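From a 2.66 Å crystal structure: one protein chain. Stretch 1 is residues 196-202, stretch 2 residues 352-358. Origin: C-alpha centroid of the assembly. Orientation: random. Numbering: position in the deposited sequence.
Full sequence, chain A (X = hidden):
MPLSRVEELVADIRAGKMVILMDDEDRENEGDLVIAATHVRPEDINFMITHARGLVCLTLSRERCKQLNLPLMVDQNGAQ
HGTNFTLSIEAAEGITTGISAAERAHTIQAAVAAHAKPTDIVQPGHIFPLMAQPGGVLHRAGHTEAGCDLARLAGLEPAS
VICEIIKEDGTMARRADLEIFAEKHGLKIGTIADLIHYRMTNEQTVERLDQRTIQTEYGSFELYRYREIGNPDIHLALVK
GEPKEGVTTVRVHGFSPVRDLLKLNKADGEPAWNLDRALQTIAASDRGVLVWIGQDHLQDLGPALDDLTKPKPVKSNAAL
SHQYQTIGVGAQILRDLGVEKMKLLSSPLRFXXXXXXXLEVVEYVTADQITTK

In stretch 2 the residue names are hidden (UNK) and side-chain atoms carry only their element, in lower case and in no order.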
# COMPACT_ATOMS: atom_id res chain seq x y z
N ILE A 196 -20.35 13.76 4.89
CA ILE A 196 -19.08 14.27 4.37
C ILE A 196 -19.18 15.77 4.13
O ILE A 196 -18.36 16.56 4.61
CB ILE A 196 -18.68 13.53 3.08
CG1 ILE A 196 -18.30 12.09 3.39
CG2 ILE A 196 -17.52 14.24 2.40
CD1 ILE A 196 -18.15 11.20 2.18
N HIS A 197 -20.16 16.18 3.33
CA HIS A 197 -20.26 17.57 2.93
C HIS A 197 -20.54 18.48 4.12
O HIS A 197 -19.97 19.57 4.22
CB HIS A 197 -21.35 17.73 1.87
CG HIS A 197 -21.46 19.11 1.31
ND1 HIS A 197 -20.44 19.71 0.60
CD2 HIS A 197 -22.47 20.01 1.35
CE1 HIS A 197 -20.81 20.93 0.25
NE2 HIS A 197 -22.05 21.12 0.66
N TYR A 198 -21.30 17.99 5.10
CA TYR A 198 -21.52 18.77 6.32
C TYR A 198 -20.21 19.05 7.03
O TYR A 198 -19.90 20.20 7.37
CB TYR A 198 -22.50 18.03 7.24
CG TYR A 198 -22.81 18.79 8.51
CD1 TYR A 198 -23.91 19.63 8.58
CD2 TYR A 198 -22.04 18.62 9.65
CE1 TYR A 198 -24.17 20.36 9.72
CE2 TYR A 198 -22.29 19.34 10.79
CZ TYR A 198 -23.35 20.22 10.82
OH TYR A 198 -23.59 20.97 11.95
N ARG A 199 -19.42 18.00 7.29
CA ARG A 199 -18.15 18.17 7.98
C ARG A 199 -17.24 19.14 7.22
O ARG A 199 -16.50 19.91 7.84
CB ARG A 199 -17.46 16.82 8.15
CG ARG A 199 -18.16 15.88 9.13
CD ARG A 199 -17.21 14.81 9.65
NE ARG A 199 -16.05 15.39 10.33
CZ ARG A 199 -15.04 14.68 10.83
NH1 ARG A 199 -15.01 13.36 10.68
NH2 ARG A 199 -14.00 15.31 11.35
N MET A 200 -17.23 19.05 5.89
CA MET A 200 -16.40 19.94 5.10
C MET A 200 -16.89 21.38 5.16
O MET A 200 -16.09 22.30 4.95
CB MET A 200 -16.36 19.47 3.65
CG MET A 200 -15.71 18.11 3.45
SD MET A 200 -14.00 18.04 4.02
CE MET A 200 -13.30 16.87 2.86
N THR A 201 -18.16 21.61 5.49
CA THR A 201 -18.72 22.95 5.47
C THR A 201 -18.67 23.63 6.83
O THR A 201 -18.73 24.86 6.90
CB THR A 201 -20.17 22.93 4.99
OG1 THR A 201 -20.97 22.16 5.89
CG2 THR A 201 -20.26 22.32 3.59
N ASN A 202 -18.64 22.85 7.92
CA ASN A 202 -18.77 23.40 9.27
C ASN A 202 -17.56 23.08 10.13
O ASN A 202 -17.62 23.22 11.36
CB ASN A 202 -20.05 22.87 9.93
CG ASN A 202 -21.30 23.24 9.16
OD1 ASN A 202 -21.86 22.42 8.43
ND2 ASN A 202 -21.78 24.46 9.37
N UNK A 352 -24.90 22.29 -6.80
CA UNK A 352 -24.64 22.68 -5.42
C UNK A 352 -23.40 21.99 -4.86
O UNK A 352 -23.27 21.81 -3.64
c UNK A 352 -25.85 22.40 -4.52
o UNK A 352 -26.86 24.35 -5.47
n UNK A 352 -27.79 23.52 -3.61
c UNK A 352 -26.90 23.49 -4.59
N UNK A 353 -22.47 21.61 -5.73
CA UNK A 353 -21.31 20.85 -5.27
C UNK A 353 -20.54 21.62 -4.21
O UNK A 353 -19.91 21.00 -3.34
c UNK A 353 -20.41 20.52 -6.46
N UNK A 354 -20.49 22.95 -4.31
CA UNK A 354 -19.57 23.72 -3.48
C UNK A 354 -20.23 24.26 -2.22
O UNK A 354 -20.00 23.73 -1.12
c UNK A 354 -17.29 25.91 -5.81
c UNK A 354 -18.50 23.87 -6.57
c UNK A 354 -17.94 24.60 -5.36
c UNK A 354 -19.00 24.89 -4.30
N UNK A 355 -21.18 25.17 -2.39
CA UNK A 355 -22.36 25.35 -1.55
C UNK A 355 -22.11 25.96 -0.17
O UNK A 355 -23.04 26.54 0.40
o UNK A 355 -24.14 24.17 -0.42
c UNK A 355 -23.05 24.01 -1.32
N UNK A 356 -20.86 26.07 0.25
CA UNK A 356 -20.60 26.43 1.63
C UNK A 356 -19.40 27.34 1.76
O UNK A 356 -19.22 28.00 2.79
N UNK A 357 -18.82 27.65 0.61
CA UNK A 357 -17.46 28.16 0.52
C UNK A 357 -17.56 29.46 -0.28
O UNK A 357 -17.69 29.42 -1.51
c UNK A 357 -15.45 25.40 1.32
c UNK A 357 -16.53 27.15 -0.13
c UNK A 357 -17.58 24.92 0.36
c UNK A 357 -16.53 25.80 0.55
c UNK A 357 -16.50 23.28 1.74
c UNK A 357 -15.42 24.13 1.89
c UNK A 357 -17.60 23.70 1.01
N UNK A 358 -17.47 30.60 0.40
CA UNK A 358 -16.97 31.78 -0.27
C UNK A 358 -17.81 32.18 -1.47
O UNK A 358 -17.26 32.20 -2.57
c UNK A 358 -15.52 31.60 -0.75
n UNK A 358 -14.74 32.62 1.30
c UNK A 358 -14.51 31.70 0.37
o UNK A 358 -13.43 31.12 0.27

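Position 352 carries two side-chain carbons, the second bonded to one oxygen and one nitrogen: a carboxamide on a single methylene. Nothing on stretch 1 lies within contact distance; its CB lies 6.6 Å from His197 NE2, the nearest approach. This is Asn352, whose polar amide suits an exposed site; its positive phi of 55° is also one that asparagine tolerates comparatively well.

Position 353 has one side-chain carbon. Its CA-to-CB bond points away from the helix, and the contact comes from the backbone, with the O of position 353 3.7 Å from His197 CE1. The residue is Ala353, a small methyl in a buried place.

At position 354 there are four carbons, forked at the second. The CA-to-CB bond again points away, while the carbonyl O of position 354 comes 3.2 Å from His197 CE1, near the plane of the imidazole. A polarized ring carbon can sit comfortably against a carbonyl oxygen in this way. This is Leu354, which turns an apolar fork away from the helix at a partly exposed site and leaves its carbonyl for the contact.

Position 355 shows one carbon followed by one oxygen. The CA-to-CB bond points toward the helix, bringing the CB of position 355 to 3.6 Å from His197 NE2, at the edge of that ring. A lone oxygen after the first carbon identifies Ser355, a short polar side chain suited to an exposed loop site with phi at 73°.

Position 356 has no side-chain atoms. The chain passes close to the helix here: the CA of position 356 is 5.5 Å from Thr201 CA. An ideal CB would point toward stretch 1 and lie 3.1 Å from Thr201 CG2, a tight fit avoided by the residue present, Gly356.

Position 357 has one carbon leading to a six-carbon ring with no further atom. Its CA-to-CB bond runs sideways, but the ring atoms reach nearer the helix, touching Met200 and Thr201. This is Phe357. Phe357 CZ lies 3.4 Å from Met200 O and 4.3 Å from Met200 CB, while Phe357 CE1 is 4.0 Å from Thr201 CG2. An unsubstituted aromatic ring suits this buried position, where it has apolar carbon to pack against.

Position 358 again has two carbons, the second bearing one oxygen and one nitrogen. It is out of reach of stretch 1 and poorly ordered. The residue is Asn358, with phi 60°, a positive value that asparagine tolerates comparatively well.

The contact is modest, burying 216 Å² in all, and no hydrogen bond crosses it. His197, in its t rotamer, meets the loop backbone, and Phe357 packs one helical turn further along. The lack of a side chain at Gly356 leaves room for the close approach to Thr201; the contact is made by van der Waals packing.

Stretch 2 352-358: NALSGFN
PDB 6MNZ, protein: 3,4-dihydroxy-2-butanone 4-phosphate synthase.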